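Local coordinates for protein ADP-ribosylating toxin CARDS (Mycoplasma pneumoniae, PDB 4TLV) that transfers the ADP-ribosyl group of NAD(+) to multiple target proteins in vitro and causes vacuolation of mammalian cells, serving as the main virulence factor of its bacterium, at residues A58-R61 with F62-S65; L100-R104 with Q105-V109; P140-A143 with A144-R147; A162-A166 with G167-E171. One frame throughout, in Å; residues are numbered along the deposited sequence.

Contact 1: residues A58-R61 with F62-S65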
loop_
_atom_site.group_PDB
_atom_site.type_symbol
_atom_site.label_atom_id
_atom_site.label_comp_id
_atom_site.label_asym_id
_atom_site.label_seq_id
_atom_site.Cartn_x
_atom_site.Cartn_y
_atom_site.Cartn_z
ATOM N N ALA A 58 -6.293 -0.734 -7.154
ATOM C CA ALA A 58 -6.243 -1.878 -6.253
ATOM C C ALA A 58 -7.473 -2.778 -6.412
ATOM O O ALA A 58 -7.363 -3.999 -6.327
ATOM C CB ALA A 58 -6.076 -1.412 -4.790
ATOM N N ALA A 59 -8.644 -2.186 -6.643
ATOM C CA ALA A 59 -9.853 -2.990 -6.848
ATOM C C ALA A 59 -9.719 -3.900 -8.074
ATOM O O ALA A 59 -10.318 -4.970 -8.120
ATOM C CB ALA A 59 -11.094 -2.098 -7.001
ATOM N N ILE A 60 -8.973 -3.457 -9.083
ATOM C CA ILE A 60 -8.969 -4.176 -10.361
ATOM C C ILE A 60 -7.749 -5.081 -10.551
ATOM O O ILE A 60 -7.694 -5.876 -11.500
ATOM C CB ILE A 60 -9.143 -3.220 -11.581
ATOM C CG1 ILE A 60 -9.486 -4.023 -12.843
ATOM C CG2 ILE A 60 -7.878 -2.433 -11.830
ATOM C CD1 ILE A 60 -10.017 -3.156 -13.997
ATOM N N ARG A 61 -6.786 -5.004 -9.636
ATOM C CA ARG A 61 -5.559 -5.808 -9.783
ATOM C C ARG A 61 -5.813 -7.305 -10.020
ATOM O O ARG A 61 -5.189 -7.915 -10.911
ATOM C CB ARG A 61 -4.608 -5.593 -8.597
ATOM C CG ARG A 61 -3.304 -6.440 -8.630
ATOM C CD ARG A 61 -2.528 -6.304 -9.944
ATOM N NE ARG A 61 -1.385 -7.216 -9.939
ATOM C CZ ARG A 61 -1.464 -8.515 -10.235
ATOM N NH1 ARG A 61 -2.631 -9.042 -10.584
ATOM N NH2 ARG A 61 -0.371 -9.288 -10.184
ATOM N N PHE A 62 -6.713 -7.915 -9.245
ATOM C CA PHE A 62 -6.929 -9.368 -9.371
ATOM C C PHE A 62 -7.381 -9.689 -10.789
ATOM O O PHE A 62 -7.111 -10.767 -11.314
ATOM C CB PHE A 62 -7.988 -9.890 -8.376
ATOM C CG PHE A 62 -9.411 -9.591 -8.791
ATOM C CD1 PHE A 62 -9.989 -8.358 -8.503
ATOM C CD2 PHE A 62 -10.159 -10.526 -9.495
ATOM C CE1 PHE A 62 -11.292 -8.055 -8.900
ATOM C CE2 PHE A 62 -11.478 -10.229 -9.902
ATOM C CZ PHE A 62 -12.040 -8.993 -9.596
ATOM N N PHE A 63 -8.076 -8.734 -11.391
ATOM C CA PHE A 63 -8.709 -8.934 -12.686
ATOM C C PHE A 63 -7.672 -8.996 -13.824
ATOM O O PHE A 63 -7.981 -9.447 -14.932
ATOM C CB PHE A 63 -9.749 -7.817 -12.908
ATOM C CG PHE A 63 -10.737 -8.109 -14.000
ATOM C CD1 PHE A 63 -11.641 -9.149 -13.873
ATOM C CD2 PHE A 63 -10.782 -7.322 -15.138
ATOM C CE1 PHE A 63 -12.567 -9.408 -14.872
ATOM C CE2 PHE A 63 -11.699 -7.578 -16.138
ATOM C CZ PHE A 63 -12.593 -8.625 -16.002
ATOM N N GLY A 64 -6.444 -8.561 -13.544
ATOM C CA GLY A 64 -5.347 -8.697 -14.489
ATOM C C GLY A 64 -4.532 -9.985 -14.379
ATOM O O GLY A 64 -3.401 -10.039 -14.878
ATOM N N SER A 65 -5.069 -11.012 -13.710
ATOM C CA SER A 65 -4.373 -12.302 -13.608
ATOM C C SER A 65 -4.037 -12.844 -14.994
ATOM O O SER A 65 -4.844 -12.725 -15.915
ATOM C CB SER A 65 -5.254 -13.340 -12.917
ATOM O OG SER A 65 -5.449 -13.019 -11.555
HETATM O O HOH W 1 -7.483 -6.694 -6.746
#
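Ile60 and Phe63 meet through backbone and side chain alike as the chain winds on from helix 56-60 in tight turns. Two i+3 hydrogen bonds carry the winding: Phe63 N gives its hydrogen to Ile60 O at 2.9 Å, and Gly64 N to Arg61 O at 3.0 Å. Both donors stand well above the carbonyl plane, by 51° in the first bond. One turn earlier a water replaces the direct i+4 bond: Phe62 N donates to it at 2.9 Å and it donates to Ala58 O. Phe62 O is gripped twice by Ser65, from its backbone N and from OG; the OG bond, 2.8 Å long, lies in the carbonyl plane. Apolar contact comes from Ile60 CG1, swung anti to its backbone N (chi1 -166°), which reaches Phe63 CB at 3.8 Å. The Phe62 ring turns back instead and brings CE1 edge-on to Ala59 O at 3.3 Å, while Phe63 CB lies 4.1 Å above one of its faces. Charge is handled outside the turn: the Arg61 guanidinium bonds to Met434 O of D2 and to Val220 O. Tyr11 and Val13 of strand 9-14 and Thr173 of strand 168-181 pack against the apolar side chains. This is an alpha helix running out through 3-10 turns, buried where the mono-ADP-ribosyltransferase domain meets D2.

Contact 2: residues L100-R104 with Q105-V109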
loop_
_atom_site.group_PDB
_atom_site.type_symbol
_atom_site.label_atom_id
_atom_site.label_comp_id
_atom_site.label_asym_id
_atom_site.label_seq_id
_atom_site.Cartn_x
_atom_site.Cartn_y
_atom_site.Cartn_z
ATOM N N LEU A 100 -3.888 -5.959 16.891
ATOM C CA LEU A 100 -2.517 -6.225 17.325
ATOM C C LEU A 100 -2.234 -5.509 18.649
ATOM O O LEU A 100 -1.732 -6.110 19.595
ATOM C CB LEU A 100 -1.509 -5.776 16.266
ATOM C CG LEU A 100 -0.058 -5.904 16.745
ATOM C CD1 LEU A 100 0.336 -7.365 16.927
ATOM C CD2 LEU A 100 0.864 -5.188 15.734
ATOM N N ASP A 101 -2.553 -4.220 18.693
ATOM C CA ASP A 101 -2.426 -3.417 19.900
ATOM C C ASP A 101 -3.120 -4.117 21.081
ATOM O O ASP A 101 -2.495 -4.385 22.097
ATOM C CB ASP A 101 -3.046 -2.045 19.635
ATOM C CG ASP A 101 -3.040 -1.134 20.845
ATOM O OD1 ASP A 101 -2.156 -1.273 21.716
ATOM O OD2 ASP A 101 -3.914 -0.239 20.901
ATOM N N LEU A 102 -4.402 -4.429 20.937
ATOM C CA LEU A 102 -5.130 -5.091 22.017
ATOM C C LEU A 102 -4.453 -6.404 22.447
ATOM O O LEU A 102 -4.329 -6.678 23.642
ATOM C CB LEU A 102 -6.587 -5.320 21.633
ATOM C CG LEU A 102 -7.384 -4.024 21.399
ATOM C CD1 LEU A 102 -8.691 -4.338 20.753
ATOM C CD2 LEU A 102 -7.588 -3.255 22.705
ATOM N N MET A 103 -4.023 -7.213 21.482
ATOM C CA MET A 103 -3.321 -8.455 21.786
ATOM C C MET A 103 -2.017 -8.221 22.548
ATOM O O MET A 103 -1.718 -8.949 23.489
ATOM C CB MET A 103 -3.078 -9.288 20.520
ATOM C CG MET A 103 -4.372 -9.819 19.908
ATOM S SD MET A 103 -4.071 -10.987 18.572
ATOM C CE MET A 103 -2.895 -10.067 17.587
ATOM N N ARG A 104 -1.239 -7.214 22.156
ATOM C CA ARG A 104 0.019 -6.956 22.851
ATOM C C ARG A 104 -0.229 -6.430 24.268
ATOM O O ARG A 104 0.580 -6.660 25.160
ATOM C CB ARG A 104 0.896 -5.949 22.104
ATOM C CG ARG A 104 1.381 -6.401 20.725
ATOM C CD ARG A 104 2.001 -7.803 20.716
ATOM N NE ARG A 104 3.139 -7.971 21.635
ATOM C CZ ARG A 104 3.842 -9.097 21.739
ATOM N NH1 ARG A 104 3.539 -10.136 20.978
ATOM N NH2 ARG A 104 4.852 -9.190 22.599
ATOM N N GLN A 105 -1.325 -5.696 24.460
ATOM C CA GLN A 105 -1.635 -5.132 25.777
ATOM C C GLN A 105 -2.407 -6.146 26.616
ATOM O O GLN A 105 -2.800 -5.851 27.740
ATOM C CB GLN A 105 -2.436 -3.821 25.658
ATOM C CG GLN A 105 -1.703 -2.678 24.940
ATOM C CD GLN A 105 -2.195 -1.298 25.363
ATOM O OE1 GLN A 105 -2.127 -0.943 26.542
ATOM N NE2 GLN A 105 -2.679 -0.508 24.402
ATOM N N ARG A 106 -2.643 -7.326 26.048
ATOM C CA ARG A 106 -3.330 -8.426 26.728
ATOM C C ARG A 106 -4.810 -8.157 27.051
ATOM O O ARG A 106 -5.289 -8.456 28.148
ATOM C CB ARG A 106 -2.541 -8.839 27.986
ATOM C CG ARG A 106 -1.121 -9.302 27.658
ATOM C CD ARG A 106 -0.211 -9.338 28.886
ATOM N NE ARG A 106 1.110 -9.863 28.546
ATOM C CZ ARG A 106 1.312 -11.044 27.962
ATOM N NH1 ARG A 106 0.276 -11.821 27.653
ATOM N NH2 ARG A 106 2.548 -11.454 27.686
ATOM N N GLN A 107 -5.545 -7.629 26.079
ATOM C CA GLN A 107 -6.948 -7.288 26.288
ATOM C C GLN A 107 -7.831 -8.089 25.358
ATOM O O GLN A 107 -8.889 -7.637 24.923
ATOM C CB GLN A 107 -7.153 -5.782 26.107
ATOM C CG GLN A 107 -6.285 -4.965 27.064
ATOM C CD GLN A 107 -6.223 -3.479 26.729
ATOM O OE1 GLN A 107 -6.942 -2.995 25.858
ATOM N NE2 GLN A 107 -5.361 -2.750 27.432
ATOM N N VAL A 108 -7.395 -9.298 25.048
ATOM C CA VAL A 108 -8.153 -10.144 24.147
ATOM C C VAL A 108 -8.449 -11.499 24.785
ATOM O O VAL A 108 -7.602 -12.084 25.454
ATOM C CB VAL A 108 -7.390 -10.361 22.816
ATOM C CG1 VAL A 108 -8.007 -11.514 22.025
ATOM C CG2 VAL A 108 -7.368 -9.059 21.989
ATOM N N VAL A 109 -9.654 -12.001 24.570
ATOM C CA VAL A 109 -9.972 -13.369 24.940
ATOM C C VAL A 109 -9.997 -14.225 23.688
ATOM O O VAL A 109 -10.782 -13.975 22.770
ATOM C CB VAL A 109 -11.325 -13.443 25.681
ATOM C CG1 VAL A 109 -11.851 -14.866 25.695
ATOM C CG2 VAL A 109 -11.165 -12.906 27.096
#
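Leu102 O receives Gln107 N at 2.9 Å, an i+5 bond that folds the chain back over the last turn of helix 92-104. One i+4 bond precedes it, from Gln105 N to Asp101 O at 2.9 Å. Inside the wide loop Arg106 N makes a weak bond of 3.2 Å to Met103 O. Arg106 has positive phi (66°), and with these bonds back into the last turn it forms a Schellman motif, ending the helix and sending the chain into strand 108-110. That strand pairs in parallel with strand 207-210, where Val207 takes part in backbone bonds with Gln107 and Val109. Among the side chains, Gln105 NE2 donates to Asp101 OD1 at 2.8 Å, on the syn side of the carboxylate but 25° out of its plane; the carboxylate and amide planes are 30° apart. Each end has a further partner in the D3 domain: Ser529 OG for Asp101 OD1, Asp531 OD1 for Gln105 NE2. On another side of the turn Val108 CG2, the branch beside its own backbone N, lies 3.7 Å from Met103 CG and 3.8 Å from Leu102 CB. Leu102 CD2 comes to 3.2 Å from Gln107 OE1, the two side chains crossing at about a right angle. Arg104, its chain bent at chi2 and chi3, bonds through its guanidinium to Gln119 OE1 and Tyr549 O.

Contact 3: residues P140-A143 with A144-R147. With SO4 (sulfate ion), chain G.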
loop_
_atom_site.group_PDB
_atom_site.type_symbol
_atom_site.label_atom_id
_atom_site.label_comp_id
_atom_site.label_asym_id
_atom_site.label_seq_id
_atom_site.Cartn_x
_atom_site.Cartn_y
_atom_site.Cartn_z
ATOM N N PRO A 140 -24.649 -5.704 4.036
ATOM C CA PRO A 140 -25.047 -5.345 2.674
ATOM C C PRO A 140 -24.794 -3.880 2.324
ATOM O O PRO A 140 -24.835 -3.001 3.189
ATOM C CB PRO A 140 -26.572 -5.590 2.672
ATOM C CG PRO A 140 -26.804 -6.537 3.790
ATOM C CD PRO A 140 -25.789 -6.191 4.833
ATOM N N ILE A 141 -24.568 -3.625 1.043
ATOM C CA ILE A 141 -24.405 -2.265 0.553
ATOM C C ILE A 141 -25.647 -1.904 -0.239
ATOM O O ILE A 141 -25.986 -2.604 -1.183
ATOM C CB ILE A 141 -23.166 -2.135 -0.366
ATOM C CG1 ILE A 141 -21.892 -2.476 0.413
ATOM C CG2 ILE A 141 -23.072 -0.702 -0.934
ATOM C CD1 ILE A 141 -20.627 -2.450 -0.451
ATOM N N ALA A 142 -26.321 -0.827 0.160
ATOM C CA ALA A 142 -27.549 -0.391 -0.501
ATOM C C ALA A 142 -27.294 0.161 -1.901
ATOM O O ALA A 142 -26.240 0.734 -2.165
ATOM C CB ALA A 142 -28.237 0.658 0.334
ATOM N N ALA A 143 -28.283 0.020 -2.789
ATOM C CA ALA A 143 -28.166 0.581 -4.136
ATOM C C ALA A 143 -27.859 2.079 -4.099
ATOM O O ALA A 143 -27.128 2.602 -4.948
ATOM C CB ALA A 143 -29.452 0.320 -4.931
ATOM N N ALA A 144 -28.430 2.771 -3.116
ATOM C CA ALA A 144 -28.249 4.213 -2.981
ATOM C C ALA A 144 -26.797 4.676 -2.777
ATOM O O ALA A 144 -26.495 5.843 -3.031
ATOM C CB ALA A 144 -29.155 4.772 -1.869
ATOM N N ASN A 145 -25.915 3.778 -2.326
ATOM C CA ASN A 145 -24.490 4.104 -2.185
ATOM C C ASN A 145 -23.728 4.059 -3.521
ATOM O O ASN A 145 -22.635 4.607 -3.627
ATOM C CB ASN A 145 -23.778 3.135 -1.214
ATOM C CG ASN A 145 -24.153 3.365 0.241
ATOM O OD1 ASN A 145 -25.409 3.093 0.586
ATOM N ND2 ASN A 145 -23.306 3.764 1.056
ATOM N N VAL A 146 -24.283 3.380 -4.522
ATOM C CA VAL A 146 -23.518 3.096 -5.740
ATOM C C VAL A 146 -23.710 4.226 -6.748
ATOM O O VAL A 146 -24.819 4.440 -7.256
ATOM C CB VAL A 146 -23.920 1.739 -6.366
ATOM C CG1 VAL A 146 -23.044 1.419 -7.584
ATOM C CG2 VAL A 146 -23.803 0.617 -5.334
ATOM N N ARG A 147 -22.650 4.984 -7.001
ATOM C CA ARG A 147 -22.796 6.170 -7.834
ATOM C C ARG A 147 -22.631 5.885 -9.317
ATOM O O ARG A 147 -23.401 6.395 -10.131
ATOM C CB ARG A 147 -21.832 7.288 -7.421
ATOM C CG ARG A 147 -22.025 8.581 -8.252
ATOM C CD ARG A 147 -21.336 9.801 -7.632
ATOM N NE ARG A 147 -19.905 9.842 -7.953
ATOM C CZ ARG A 147 -19.140 10.911 -7.776
ATOM N NH1 ARG A 147 -19.667 12.034 -7.280
ATOM N NH2 ARG A 147 -17.858 10.870 -8.096
HETATM S S SO4 G . -16.639 14.051 -6.064
HETATM O O1 SO4 G . -18.095 14.162 -6.058
HETATM O O2 SO4 G . -16.007 15.357 -6.326
HETATM O O3 SO4 G . -16.205 13.582 -4.752
HETATM O O4 SO4 G . -16.230 13.103 -7.119
HETATM O O HOH W 2 -25.443 0.916 2.258
#
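Ala142 O and Ala143 O accept the two bonds that close this turn, from Asn145 N at 3.1 Å and from Val146 N at 3.0 Å. Both are i+3 bonds, and with helical phi and psi at Ala143 and Ala144 they make a short 3-10 turn; each donor stands more than 50° above the carbonyl plane. Asn145 then reaches back over it. With CG beside its own backbone N (chi1 -72°), OD1 receives a hydrogen from a water at 2.7 Å, and the same water accepts from Ala142 N at 2.9 Å, linking side chain to turn. Asn145 CB also packs on Ile141 CG2 at 3.9 Å. The amide is fixed from its other end, since ND2 donates to Arg84 O and Asp86 OD2. Farther along, Arg147 holds a sulfate, probably from the crystallisation liquor, through a fork: NH1 to O1 and NH2 to O4, each 2.9 Å. Glu82 forms a salt bridge with Arg147 NE, and Arg8 NE also binds the sulfate. The turn thus leads from the loop after strand 134-138 into strand 146-156, which runs between strands 76-84 and 168-181 of the five-stranded antiparallel sheet; Ile83 packs on Ile141 and Asn145.

Contact 4: residues A162-A166 with G167-E171. With ACT (acetate ion), chain M.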
loop_
_atom_site.group_PDB
_atom_site.type_symbol
_atom_site.label_atom_id
_atom_site.label_comp_id
_atom_site.label_asym_id
_atom_site.label_seq_id
_atom_site.Cartn_x
_atom_site.Cartn_y
_atom_site.Cartn_z
ATOM N N ALA A 162 4.411 -10.990 -27.575
ATOM C CA ALA A 162 5.045 -11.075 -26.251
ATOM C C ALA A 162 5.303 -12.528 -25.889
ATOM O O ALA A 162 4.439 -13.376 -26.096
ATOM C CB ALA A 162 4.156 -10.420 -25.193
ATOM N N HIS A 163 6.477 -12.824 -25.335
ATOM C CA HIS A 163 6.718 -14.175 -24.838
ATOM C C HIS A 163 5.913 -14.382 -23.565
ATOM O O HIS A 163 5.516 -13.417 -22.907
ATOM C CB HIS A 163 8.207 -14.440 -24.603
ATOM C CG HIS A 163 8.741 -13.839 -23.336
ATOM N ND1 HIS A 163 9.107 -12.513 -23.235
ATOM C CD2 HIS A 163 8.993 -14.393 -22.126
ATOM C CE1 HIS A 163 9.554 -12.274 -22.012
ATOM N NE2 HIS A 163 9.493 -13.397 -21.320
ATOM N N HIS A 164 5.643 -15.637 -23.238
ATOM C CA HIS A 164 4.787 -15.975 -22.099
ATOM C C HIS A 164 5.637 -16.427 -20.912
ATOM O O HIS A 164 6.128 -17.545 -20.900
ATOM C CB HIS A 164 3.836 -17.099 -22.497
ATOM C CG HIS A 164 3.011 -16.787 -23.704
ATOM N ND1 HIS A 164 2.480 -17.768 -24.515
ATOM C CD2 HIS A 164 2.634 -15.605 -24.245
ATOM C CE1 HIS A 164 1.800 -17.204 -25.498
ATOM N NE2 HIS A 164 1.880 -15.893 -25.361
ATOM N N PRO A 165 5.834 -15.550 -19.915
ATOM C CA PRO A 165 6.742 -15.925 -18.824
ATOM C C PRO A 165 6.227 -17.160 -18.070
ATOM O O PRO A 165 5.074 -17.185 -17.632
ATOM C CB PRO A 165 6.756 -14.670 -17.925
ATOM C CG PRO A 165 6.294 -13.530 -18.857
ATOM C CD PRO A 165 5.275 -14.197 -19.742
ATOM N N ALA A 166 7.084 -18.169 -17.930
ATOM C CA ALA A 166 6.702 -19.441 -17.320
ATOM C C ALA A 166 5.422 -20.018 -17.914
ATOM O O ALA A 166 4.653 -20.682 -17.222
ATOM C CB ALA A 166 6.575 -19.286 -15.793
ATOM N N GLY A 167 5.169 -19.741 -19.190
ATOM C CA GLY A 167 4.011 -20.309 -19.861
ATOM C C GLY A 167 2.686 -19.612 -19.593
ATOM O O GLY A 167 1.621 -20.157 -19.906
ATOM N N ARG A 168 2.736 -18.419 -19.000
ATOM C CA ARG A 168 1.523 -17.636 -18.750
ATOM C C ARG A 168 1.511 -16.391 -19.628
ATOM O O ARG A 168 2.562 -15.845 -19.944
ATOM C CB ARG A 168 1.409 -17.245 -17.272
ATOM C CG ARG A 168 0.977 -18.402 -16.370
ATOM C CD ARG A 168 -0.518 -18.469 -16.270
ATOM N NE ARG A 168 -0.971 -19.565 -15.423
ATOM C CZ ARG A 168 -2.231 -19.758 -15.059
ATOM N NH1 ARG A 168 -3.183 -18.906 -15.439
ATOM N NH2 ARG A 168 -2.537 -20.800 -14.296
ATOM N N VAL A 169 0.322 -15.942 -20.012
ATOM C CA VAL A 169 0.193 -14.828 -20.946
ATOM C C VAL A 169 -0.036 -13.516 -20.206
ATOM O O VAL A 169 -1.002 -13.391 -19.465
ATOM C CB VAL A 169 -0.995 -15.044 -21.885
ATOM C CG1 VAL A 169 -1.126 -13.868 -22.837
ATOM C CG2 VAL A 169 -0.833 -16.363 -22.642
ATOM N N VAL A 170 0.862 -12.554 -20.412
ATOM C CA VAL A 170 0.813 -11.274 -19.716
ATOM C C VAL A 170 -0.424 -10.479 -20.103
ATOM O O VAL A 170 -0.639 -10.179 -21.278
ATOM C CB VAL A 170 2.072 -10.425 -20.025
ATOM C CG1 VAL A 170 2.004 -9.076 -19.317
ATOM C CG2 VAL A 170 3.355 -11.173 -19.632
ATOM N N GLU A 171 -1.223 -10.130 -19.098
ATOM C CA GLU A 171 -2.446 -9.381 -19.294
ATOM C C GLU A 171 -2.375 -8.040 -18.584
ATOM O O GLU A 171 -1.658 -7.885 -17.591
ATOM C CB GLU A 171 -3.638 -10.144 -18.704
ATOM C CG GLU A 171 -3.844 -11.520 -19.273
ATOM C CD GLU A 171 -4.596 -11.503 -20.592
ATOM O OE1 GLU A 171 -5.557 -10.718 -20.734
ATOM O OE2 GLU A 171 -4.223 -12.296 -21.476
HETATM C C ACT M . 8.143 -9.394 -24.703
HETATM O O ACT M . 7.872 -9.316 -23.480
HETATM O OXT ACT M . 8.512 -10.512 -25.132
HETATM C CH3 ACT M . 8.027 -8.209 -25.614
HETATM O O HOH W 3 2.640 -12.825 -22.720
#
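Val169 CG2 sits squarely over one face of the His164 imidazole, 3.8 Å from the ring centroid and only 5° off its normal, a CH-pi contact. His164 CG lies beside its backbone N (chi1 -56°), and with CG1 anti to its N (chi1 179°) Val169 presents CG2, the branch beside N, to the ring. The ring is anchored in addition by a hydrogen bond from ND1 to Glu69 OE2. Next along the chain, Val170 CG2 packs on Pro165 CD at 3.6 Å. His163 adopts a different rotamer: its CG stands between N and the carbonyl carbon, which brings ND1 round to the side of its own amide. Both donate to one oxygen, OXT of an acetate probably from the crystallisation liquor, ND1 at 2.8 Å and N at 3.1 Å; Ala429 N binds the same acetate, and Glu273 OE2 of the KELED motif is hydrogen-bonded to His163 NE2. The backbone reverses through two i+3 bonds, Gly167 N to His164 O at 2.9 Å and Arg168 N to Pro165 O at 3.0 Å, with positive phi at Ala166 and Gly167. A water spans the arms from His163 O to Val170 N. Arg168 leads outward, NH1 bonding to Trp66 O. Overlapping type II (Pro165-Ala166) and type I' (Ala166-Gly167) beta turns thus reverse the chain at the start of strand 168-181, here facing the D2 domain.

In the fold
All four contacts belong to the mono-ADP-ribosyltransferase domain and follow one another along the chain without overlap. Contacts 1 and 4 are neighbours, centres about 17 Å apart, and touch where Gly64 O and Ser65 O pack on Glu171. Contacts 3 and 4, with centres about 38 Å apart, lead into strands 146-156 and 168-181, adjacent in one antiparallel sheet; contact 1 runs toward strand 67-68 at the edge of that sheet. Contact 2 stands apart, about 45 Å from contact 4 between centres and on the opposite side of the chain's centre. Contacts 1 and 4 thus reach D2 and contact 2 reaches D3, joining the catalytic domain to both trefoil domains.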